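Local coordinates for protein dihydrodipicolinate synthase (Agrobacterium tumefaciens, PDB 3B4U) that probably catalyses the condensation of pyruvate with aspartate semialdehyde, an early step of lysine biosynthesis, from the active site of a TIM barrel, at residues Phe5-Ala10 and Phe216-Val221; Thr12-Thr17 and Ile23-Ala28; Gly45-Gly50 and Pro248-Leu253; Ser211-Phe216 and Pro232-Leu237. One frame throughout, in Å; residues are numbered along the deposited sequence.

Contact 1: Phe5-Ala10 and Phe216-Val221; sequences FGLSAA and FLTQEV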
# COMPACT_ATOMS: atom_id res chain seq x y z
N PHE B 5 -17.57 -2.33 22.02
CA PHE B 5 -16.87 -3.15 21.05
C PHE B 5 -16.28 -4.41 21.68
O PHE B 5 -16.47 -5.52 21.15
CB PHE B 5 -15.79 -2.31 20.36
CG PHE B 5 -15.02 -3.06 19.31
CD1 PHE B 5 -15.46 -3.11 18.01
CD2 PHE B 5 -13.87 -3.76 19.64
CE1 PHE B 5 -14.78 -3.84 17.06
CE2 PHE B 5 -13.15 -4.46 18.69
CZ PHE B 5 -13.62 -4.51 17.39
N GLY B 6 -15.57 -4.26 22.78
CA GLY B 6 -15.01 -5.40 23.50
C GLY B 6 -13.67 -5.85 22.94
O GLY B 6 -12.84 -5.04 22.53
N LEU B 7 -13.47 -7.15 22.96
CA LEU B 7 -12.23 -7.76 22.49
C LEU B 7 -12.46 -8.41 21.13
O LEU B 7 -13.31 -9.29 20.99
CB LEU B 7 -11.73 -8.82 23.49
CG LEU B 7 -10.47 -9.55 23.05
CD1 LEU B 7 -9.31 -8.57 22.79
CD2 LEU B 7 -10.07 -10.62 24.06
N SER B 8 -11.64 -8.03 20.17
CA SER B 8 -11.61 -8.71 18.89
C SER B 8 -10.22 -9.30 18.69
O SER B 8 -9.24 -8.62 18.92
CB SER B 8 -11.95 -7.71 17.78
OG SER B 8 -12.20 -8.37 16.55
N ALA B 9 -10.12 -10.56 18.22
CA ALA B 9 -8.82 -11.08 17.82
C ALA B 9 -8.41 -10.45 16.52
O ALA B 9 -9.20 -10.40 15.57
CB ALA B 9 -8.88 -12.58 17.65
N ALA B 10 -7.16 -9.98 16.44
CA ALA B 10 -6.58 -9.55 15.17
C ALA B 10 -6.14 -10.86 14.52
O ALA B 10 -5.00 -11.30 14.64
CB ALA B 10 -5.38 -8.60 15.41
N PHE B 216 -3.52 -15.93 21.15
CA PHE B 216 -2.92 -17.00 21.94
C PHE B 216 -3.00 -16.81 23.44
O PHE B 216 -2.66 -17.75 24.14
CB PHE B 216 -1.49 -17.33 21.47
CG PHE B 216 -0.55 -16.18 21.62
CD1 PHE B 216 0.14 -15.99 22.82
CD2 PHE B 216 -0.31 -15.30 20.60
CE1 PHE B 216 0.98 -14.93 22.99
CE2 PHE B 216 0.53 -14.23 20.77
CZ PHE B 216 1.19 -14.05 21.98
N LEU B 217 -3.45 -15.65 23.92
CA LEU B 217 -3.68 -15.38 25.35
C LEU B 217 -5.02 -14.67 25.47
O LEU B 217 -5.12 -13.53 25.96
CB LEU B 217 -2.54 -14.59 25.99
CG LEU B 217 -1.25 -15.36 26.25
CD1 LEU B 217 -0.11 -14.35 26.54
CD2 LEU B 217 -1.42 -16.33 27.41
N THR B 218 -6.07 -15.29 24.95
CA THR B 218 -7.36 -14.60 24.83
C THR B 218 -7.92 -14.12 26.16
O THR B 218 -8.29 -12.95 26.28
CB THR B 218 -8.38 -15.48 24.12
OG1 THR B 218 -7.84 -15.98 22.88
CG2 THR B 218 -9.62 -14.66 23.84
N GLN B 219 -7.99 -15.02 27.14
CA GLN B 219 -8.54 -14.63 28.43
C GLN B 219 -7.75 -13.52 29.10
O GLN B 219 -8.32 -12.61 29.70
CB GLN B 219 -8.64 -15.85 29.36
CG GLN B 219 -9.89 -16.65 29.14
CD GLN B 219 -11.10 -15.91 29.68
OE1 GLN B 219 -11.16 -15.60 30.88
NE2 GLN B 219 -12.08 -15.66 28.83
N GLU B 220 -6.44 -13.58 28.97
CA GLU B 220 -5.60 -12.58 29.60
C GLU B 220 -5.81 -11.20 28.98
O GLU B 220 -5.90 -10.18 29.66
CB GLU B 220 -4.11 -12.97 29.50
CG GLU B 220 -3.73 -14.19 30.34
CD GLU B 220 -4.07 -15.54 29.76
OE1 GLU B 220 -4.62 -15.64 28.63
OE2 GLU B 220 -3.79 -16.54 30.46
N VAL B 221 -5.92 -11.15 27.66
CA VAL B 221 -6.20 -9.89 26.98
C VAL B 221 -7.61 -9.41 27.30
O VAL B 221 -7.83 -8.22 27.45
CB VAL B 221 -5.91 -9.94 25.47
CG1 VAL B 221 -6.22 -8.60 24.83
CG2 VAL B 221 -4.44 -10.32 25.20
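Where the TIM barrel closes, Leu7 of the first strand meets Thr218 and Val221 of the helix that follows the last strand. Strand 6-10 is hydrogen-bonded to strand 208-211, and helix 218-225 lies against the outside of this seam. Leu7 is the one strand residue here that reaches the helix. Its CG stands anti to the backbone N (chi1 178°), which extends the side chain outward and splits its two methyls between Thr218 and Val221, three residues apart on the helix. One branch, CD1, meets Val221 CG1 at 3.7 Å, the two side chains crossing at about a right angle. The other, CD2, rests 3.7 Å from the backbone Thr218 O and 4.1 Å from Thr218 CG2, so it touches main chain as well as side chain. Thr218 turns its methyl to Leu7, while its OG1 is hydrogen-bonded to Ala214 O. Around the same spot, Ser211 of the last strand packs on both Leu7 and Val221. With methyl groups making every touch from the strand's side, the attraction is dispersion and burial, and at this point strand and helix are held by fit and not by directed bonds.

Contact 2: Thr12-Thr17 and Ile23-Ala28; sequences TTPFKT and IDAMIA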
# COMPACT_ATOMS: atom_id res chain seq x y z
N THR B 12 -4.94 -14.22 13.04
CA THR B 12 -3.90 -14.72 12.15
C THR B 12 -4.52 -15.54 11.01
O THR B 12 -5.55 -16.20 11.18
CB THR B 12 -2.90 -15.55 12.97
OG1 THR B 12 -3.59 -16.44 13.85
CG2 THR B 12 -2.01 -14.64 13.81
N THR B 13 -3.83 -15.52 9.88
CA THR B 13 -4.26 -16.20 8.67
C THR B 13 -3.31 -17.37 8.44
O THR B 13 -2.12 -17.14 8.24
CB THR B 13 -4.23 -15.27 7.46
OG1 THR B 13 -5.08 -14.14 7.70
CG2 THR B 13 -4.71 -15.98 6.20
N PRO B 14 -3.81 -18.62 8.45
CA PRO B 14 -2.95 -19.78 8.25
C PRO B 14 -2.80 -20.10 6.78
O PRO B 14 -3.78 -20.09 6.05
CB PRO B 14 -3.68 -20.90 9.00
CG PRO B 14 -5.15 -20.55 8.85
CD PRO B 14 -5.20 -19.02 8.74
N PHE B 15 -1.59 -20.44 6.37
CA PHE B 15 -1.28 -20.83 4.99
C PHE B 15 -0.79 -22.28 4.93
O PHE B 15 0.00 -22.71 5.74
CB PHE B 15 -0.22 -19.93 4.38
CG PHE B 15 -0.56 -18.49 4.48
CD1 PHE B 15 -1.59 -17.95 3.70
CD2 PHE B 15 0.11 -17.65 5.37
CE1 PHE B 15 -1.94 -16.59 3.81
CE2 PHE B 15 -0.24 -16.33 5.47
CZ PHE B 15 -1.26 -15.80 4.70
N LYS B 16 -1.26 -22.99 3.91
CA LYS B 16 -0.73 -24.33 3.59
C LYS B 16 0.64 -24.23 2.98
O LYS B 16 1.09 -23.16 2.63
CB LYS B 16 -1.65 -25.00 2.59
CG LYS B 16 -3.05 -25.19 3.11
CD LYS B 16 -3.89 -26.01 2.14
CE LYS B 16 -5.33 -26.00 2.55
NZ LYS B 16 -5.50 -26.75 3.82
N THR B 17 1.33 -25.38 2.85
CA THR B 17 2.68 -25.40 2.29
C THR B 17 2.71 -24.83 0.89
O THR B 17 3.68 -24.16 0.54
CB THR B 17 3.27 -26.83 2.26
OG1 THR B 17 3.22 -27.36 3.59
CG2 THR B 17 4.72 -26.82 1.74
N ILE B 23 -8.45 -22.58 4.99
CA ILE B 23 -9.68 -21.97 5.45
C ILE B 23 -10.30 -22.73 6.63
O ILE B 23 -10.80 -22.10 7.58
CB ILE B 23 -10.70 -21.83 4.29
CG1 ILE B 23 -11.92 -21.02 4.72
CG2 ILE B 23 -11.17 -23.19 3.75
CD1 ILE B 23 -11.63 -19.64 5.22
N ASP B 24 -10.21 -24.05 6.65
CA ASP B 24 -10.76 -24.78 7.79
C ASP B 24 -10.00 -24.46 9.06
O ASP B 24 -10.64 -24.28 10.10
CB ASP B 24 -10.75 -26.31 7.54
CG ASP B 24 -11.70 -26.75 6.44
OD1 ASP B 24 -12.58 -25.98 6.02
OD2 ASP B 24 -11.56 -27.92 6.02
N ALA B 25 -8.68 -24.41 8.98
CA ALA B 25 -7.87 -24.06 10.16
C ALA B 25 -8.16 -22.64 10.62
O ALA B 25 -8.21 -22.37 11.83
CB ALA B 25 -6.38 -24.20 9.86
N MET B 26 -8.42 -21.74 9.66
CA MET B 26 -8.68 -20.35 10.00
C MET B 26 -9.99 -20.21 10.75
O MET B 26 -10.07 -19.50 11.76
CB MET B 26 -8.67 -19.53 8.72
CG MET B 26 -8.68 -18.05 8.96
SD MET B 26 -8.54 -17.13 7.27
CE MET B 26 -8.69 -15.31 7.90
N ILE B 27 -11.01 -20.90 10.25
CA ILE B 27 -12.32 -20.86 10.88
C ILE B 27 -12.26 -21.50 12.27
O ILE B 27 -12.84 -21.01 13.22
CB ILE B 27 -13.38 -21.52 9.98
CG1 ILE B 27 -13.62 -20.61 8.78
CG2 ILE B 27 -14.65 -21.81 10.72
CD1 ILE B 27 -14.37 -21.23 7.61
N ALA B 28 -11.56 -22.62 12.39
CA ALA B 28 -11.43 -23.29 13.70
C ALA B 28 -10.70 -22.39 14.72
O ALA B 28 -11.08 -22.33 15.89
CB ALA B 28 -10.71 -24.65 13.53
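Apolar packing carries most of this contact, in which Pro14, in the loop after the first barrel strand, lies on Ala25 and Met26 of helix 23-35. The proline ring approaches by its CG and CD corner. Pro14 CD is 3.5 Å from Met26 CB and 3.6 Å from Met26 CG, while Pro14 CG sits 3.6 Å from the backbone Met26 N and 4.0 Å from Ala25 CB. Met26 crosses the ring at about a right angle. Its CG is anti to the backbone N (chi1 -169°) and the rest of the chain stays extended, which carries the thioether past the proline to Thr13. There Met26 SD lies 4.1 Å from Thr13 CG2, and the terminal methyl CE ends 3.8 Å from Thr13 OG1.

The polar groups of the loop turn to other partners. Thr13 OG1 is hydrogen-bonded to Gly48 O, so the methionine methyl merely borders an engaged hydroxyl. Thr13 O lies 3.4 Å above the plane of the Phe15 ring, toward its rim. Thr12 O, by contrast, is buried beside Met26 CG with no hydrogen-bonding partner in the model, a small cost of this packing.

Charge adds little: Lys16 NZ makes a long, weak ion pair with Asp22. Met26 also packs on Ile61 and Phe65 of helix 57-67, whereas Thr12 faces helix 246-258; the loop thus lies between helix 23-35, itself packed on helix 57-67, and helix 246-258.

Contact 3: Gly45-Gly50 and Pro248-Leu253; sequences GTTGEG and PAVKVL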
# COMPACT_ATOMS: atom_id res chain seq x y z
N GLY B 45 -6.63 -7.96 9.03
CA GLY B 45 -5.89 -6.84 9.61
C GLY B 45 -4.40 -7.05 9.44
O GLY B 45 -3.95 -7.97 8.76
N THR B 46 -3.61 -6.23 10.12
CA THR B 46 -2.17 -6.31 10.04
C THR B 46 -1.67 -7.70 10.48
O THR B 46 -0.86 -8.32 9.79
CB THR B 46 -1.55 -5.20 10.87
OG1 THR B 46 -2.01 -3.92 10.39
CG2 THR B 46 -0.03 -5.22 10.83
N THR B 47 -2.15 -8.17 11.62
CA THR B 47 -1.75 -9.46 12.18
C THR B 47 -2.23 -10.63 11.34
O THR B 47 -1.67 -11.72 11.38
CB THR B 47 -2.22 -9.57 13.65
OG1 THR B 47 -1.81 -8.40 14.35
CG2 THR B 47 -1.63 -10.80 14.32
N GLY B 48 -3.29 -10.40 10.59
CA GLY B 48 -3.81 -11.33 9.60
C GLY B 48 -3.09 -11.27 8.28
O GLY B 48 -3.54 -11.95 7.35
N GLU B 49 -2.04 -10.49 8.13
CA GLU B 49 -1.38 -10.35 6.85
C GLU B 49 -2.39 -9.96 5.77
O GLU B 49 -2.31 -10.34 4.61
CB GLU B 49 -0.61 -11.62 6.46
CG GLU B 49 0.50 -11.93 7.42
CD GLU B 49 1.04 -13.33 7.25
OE1 GLU B 49 1.78 -13.55 6.26
OE2 GLU B 49 0.75 -14.18 8.11
N GLY B 50 -3.33 -9.07 6.13
CA GLY B 50 -4.41 -8.73 5.21
C GLY B 50 -3.93 -8.08 3.94
O GLY B 50 -4.47 -8.32 2.88
N PRO B 248 5.03 -12.55 12.40
CA PRO B 248 5.57 -13.91 12.45
C PRO B 248 5.75 -14.44 13.90
O PRO B 248 5.50 -15.62 14.16
CB PRO B 248 6.90 -13.77 11.69
CG PRO B 248 6.67 -12.61 10.72
CD PRO B 248 5.84 -11.66 11.55
N ALA B 249 6.14 -13.59 14.85
CA ALA B 249 6.28 -14.02 16.24
C ALA B 249 4.95 -14.37 16.90
O ALA B 249 4.86 -15.33 17.64
CB ALA B 249 7.05 -12.99 17.05
N VAL B 250 3.91 -13.59 16.62
CA VAL B 250 2.60 -13.95 17.10
C VAL B 250 2.19 -15.33 16.61
O VAL B 250 1.68 -16.16 17.36
CB VAL B 250 1.56 -12.88 16.64
CG1 VAL B 250 0.14 -13.38 16.82
CG2 VAL B 250 1.74 -11.60 17.43
N LYS B 251 2.43 -15.59 15.33
CA LYS B 251 2.10 -16.90 14.77
C LYS B 251 2.87 -18.05 15.44
O LYS B 251 2.31 -19.11 15.69
CB LYS B 251 2.27 -16.88 13.26
CG LYS B 251 1.21 -16.04 12.53
CD LYS B 251 1.42 -16.03 11.01
CE LYS B 251 0.34 -16.83 10.31
NZ LYS B 251 0.53 -16.80 8.84
N VAL B 252 4.13 -17.81 15.76
CA VAL B 252 4.91 -18.80 16.51
C VAL B 252 4.20 -19.15 17.83
O VAL B 252 4.13 -20.29 18.21
CB VAL B 252 6.35 -18.26 16.79
CG1 VAL B 252 7.06 -19.07 17.87
CG2 VAL B 252 7.21 -18.22 15.55
N LEU B 253 3.66 -18.15 18.51
CA LEU B 253 2.99 -18.40 19.78
C LEU B 253 1.60 -19.01 19.63
O LEU B 253 1.18 -19.76 20.49
CB LEU B 253 3.02 -17.15 20.66
CG LEU B 253 4.45 -16.85 21.15
CD1 LEU B 253 4.46 -15.57 21.97
CD2 LEU B 253 5.02 -17.99 22.02
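The carboxylate of Glu49 is the flat group here, and Lys251 NZ meets it on the syn lone pair of OE2, the side of the other oxygen. That oxygen, OE1, accepts from Arg267 N, while Phe15 comes in at a tilt from out of the carboxylate plane, its CE2 3.5 Å from Glu49 OE1. Phe110 of the second subunit also packs on Glu49. The segment 45-50 is the Gly-Thr-Thr-Gly-Glu motif of the dihydrodipicolinate synthase family, set in the loop after the second barrel strand; Lys251 belongs to helix 246-258.

A type I turn from Thr46 to Glu49 shapes the motif, closed by Glu49 N to Thr46 O at 3.0 Å. Glu49 has a left-handed backbone (phi 54°, psi 39°), and its side chain points to the helix. The salt bridge between Lys251 NZ and Glu49 OE2 is short, 2.7 Å. Lys251 is straight at first but bends at chi3 (109°, off a staggered position), and this curls it round the oxygen, with CD and CE each 3.5 Å from Glu49 OE2. Thr13 O and Asp265 O also bind NZ, so three oxygens grip the buried ammonium and probably keep it charged.

In the same loop Thr46 OG1 is hydrogen-bonded to Tyr139 OH and to Tyr109 OH of the second subunit, an arrangement consistent with the Thr-Tyr-Tyr proton relay of the family. Beside the bridge, the Thr47 methyl CG2 touches Val250 CG1 at 4.0 Å.

Contact 4: Ser211-Phe216 and Pro232-Leu237; sequences SGVANF and PRIVDL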
# COMPACT_ATOMS: atom_id res chain seq x y z
N SER B 211 -6.74 -7.21 18.93
CA SER B 211 -5.48 -7.62 19.57
C SER B 211 -4.80 -8.79 18.91
O SER B 211 -5.41 -9.85 18.74
CB SER B 211 -5.78 -7.97 21.02
OG SER B 211 -4.69 -8.68 21.62
N GLY B 212 -3.52 -8.66 18.61
CA GLY B 212 -2.72 -9.77 18.12
C GLY B 212 -2.42 -10.82 19.18
O GLY B 212 -2.48 -12.01 18.92
N VAL B 213 -2.09 -10.37 20.39
CA VAL B 213 -1.81 -11.29 21.48
C VAL B 213 -3.03 -12.13 21.83
O VAL B 213 -2.87 -13.25 22.28
CB VAL B 213 -1.23 -10.51 22.71
CG1 VAL B 213 -1.16 -11.39 23.94
CG2 VAL B 213 0.13 -9.90 22.34
N ALA B 214 -4.23 -11.61 21.58
CA ALA B 214 -5.45 -12.35 21.84
C ALA B 214 -5.60 -13.59 20.94
O ALA B 214 -6.48 -14.40 21.22
CB ALA B 214 -6.69 -11.44 21.68
N ASN B 215 -4.75 -13.77 19.94
CA ASN B 215 -4.74 -15.04 19.20
C ASN B 215 -4.24 -16.20 20.06
O ASN B 215 -4.54 -17.35 19.73
CB ASN B 215 -3.83 -14.95 17.98
CG ASN B 215 -4.44 -14.18 16.84
OD1 ASN B 215 -5.28 -14.72 16.11
ND2 ASN B 215 -4.00 -12.96 16.65
N PHE B 216 -3.52 -15.93 21.15
CA PHE B 216 -2.92 -17.00 21.94
C PHE B 216 -3.00 -16.81 23.44
O PHE B 216 -2.66 -17.75 24.14
CB PHE B 216 -1.49 -17.33 21.47
CG PHE B 216 -0.55 -16.18 21.62
CD1 PHE B 216 0.14 -15.99 22.82
CD2 PHE B 216 -0.31 -15.30 20.60
CE1 PHE B 216 0.98 -14.93 22.99
CE2 PHE B 216 0.53 -14.23 20.77
CZ PHE B 216 1.19 -14.05 21.98
N PRO B 232 0.80 -7.00 33.84
CA PRO B 232 2.20 -6.76 33.55
C PRO B 232 2.89 -7.85 32.74
O PRO B 232 3.83 -7.57 32.00
CB PRO B 232 2.83 -6.60 34.94
CG PRO B 232 1.71 -5.99 35.74
CD PRO B 232 0.50 -6.76 35.27
N ARG B 233 2.44 -9.09 32.84
CA ARG B 233 3.06 -10.17 32.08
C ARG B 233 2.90 -9.95 30.57
O ARG B 233 3.78 -10.26 29.79
CB ARG B 233 2.42 -11.51 32.41
CG ARG B 233 2.49 -11.95 33.86
CD ARG B 233 1.69 -13.20 34.08
NE ARG B 233 0.27 -12.94 33.80
CZ ARG B 233 -0.66 -13.88 33.70
NH1 ARG B 233 -0.38 -15.15 33.94
NH2 ARG B 233 -1.89 -13.54 33.37
N ILE B 234 1.74 -9.44 30.15
CA ILE B 234 1.48 -9.18 28.74
C ILE B 234 2.37 -8.05 28.24
O ILE B 234 2.94 -8.10 27.17
CB ILE B 234 -0.02 -8.84 28.55
CG1 ILE B 234 -0.90 -10.05 28.89
CG2 ILE B 234 -0.31 -8.32 27.12
CD1 ILE B 234 -0.93 -11.14 27.83
N VAL B 235 2.51 -6.99 29.04
CA VAL B 235 3.39 -5.87 28.70
C VAL B 235 4.81 -6.38 28.51
O VAL B 235 5.48 -6.08 27.52
CB VAL B 235 3.31 -4.77 29.77
CG1 VAL B 235 4.36 -3.66 29.49
CG2 VAL B 235 1.90 -4.22 29.85
N ASP B 236 5.27 -7.19 29.45
CA ASP B 236 6.61 -7.76 29.36
C ASP B 236 6.79 -8.65 28.14
O ASP B 236 7.80 -8.59 27.47
CB ASP B 236 6.94 -8.58 30.61
CG ASP B 236 7.23 -7.74 31.84
OD1 ASP B 236 7.33 -6.50 31.80
OD2 ASP B 236 7.39 -8.40 32.90
N LEU B 237 5.79 -9.48 27.84
CA LEU B 237 5.89 -10.34 26.68
C LEU B 237 6.08 -9.52 25.42
O LEU B 237 6.92 -9.84 24.59
CB LEU B 237 4.66 -11.22 26.55
CG LEU B 237 4.66 -12.15 25.34
CD1 LEU B 237 5.82 -13.16 25.48
CD2 LEU B 237 3.34 -12.83 25.20
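Gly212 O is gripped twice by Asn215, in the short turn that presents Val213 and Phe216 to Ile234 and Leu237. The backbone Asn215 N donates at 3.0 Å, and the side-chain Asn215 ND2 at 2.9 Å with an N-H...O angle of 159°, tilted 18° from the carbonyl plane. The same amide reaches beyond the turn: ND2 is hydrogen-bonded to Ala10 O, and OD1 to Thr12 N and His29 NE2. A second lock is the ST motif in which Ser211 OG accepts from Ala214 N at 3.0 Å. Together these bonds brace the 3-10 turn that follows the last barrel strand.

Two apolar touches then reach helix 232-240. Val213 CG1 and Ile234 CD1 approach to 3.9 Å, and the two side chains lie alongside, pointing opposite ways. Phe216 holds its ring in the crowded position between backbone N and carbonyl carbon (chi1 63°), folded back so that Val213 O stands 3.6 Å above the ring centre. Leu237, reaching across from the helix, sets CD2 at the ring edge, in its plane, 3.9 Å from Phe216 CE1.

The ring also packs on Val250, Leu253 and Thr257 of helix 246-258 and on Phe285 of helix 275-289. Val221 of helix 218-225 packs against Val213, and Met224 against Ile234, so the turn stands where the barrel's last strand meets the C-terminal helices.

In the fold
Contacts 1 and 4 lie at the closing seam of the TIM barrel, with contacts 2 and 3 on the loops after its first two strands. Contacts 1 and 4 are closest, with centres about 9 Å apart; they share Phe216, and strands 6-10 and 208-211 tie them together. Contact 2 continues the chain directly from strand 6-10 and lies about 12 Å in centre-to-centre distance from contact 3, the two being joined through Thr13. Contact 1 makes the longest jump along the chain; contact 3 runs from the loop after the second strand to helix 246-258, and contact 4 falls within that span. Loops of three adjacent strands are thereby bound to one another and to the C-terminal helices, alongside the probable active site.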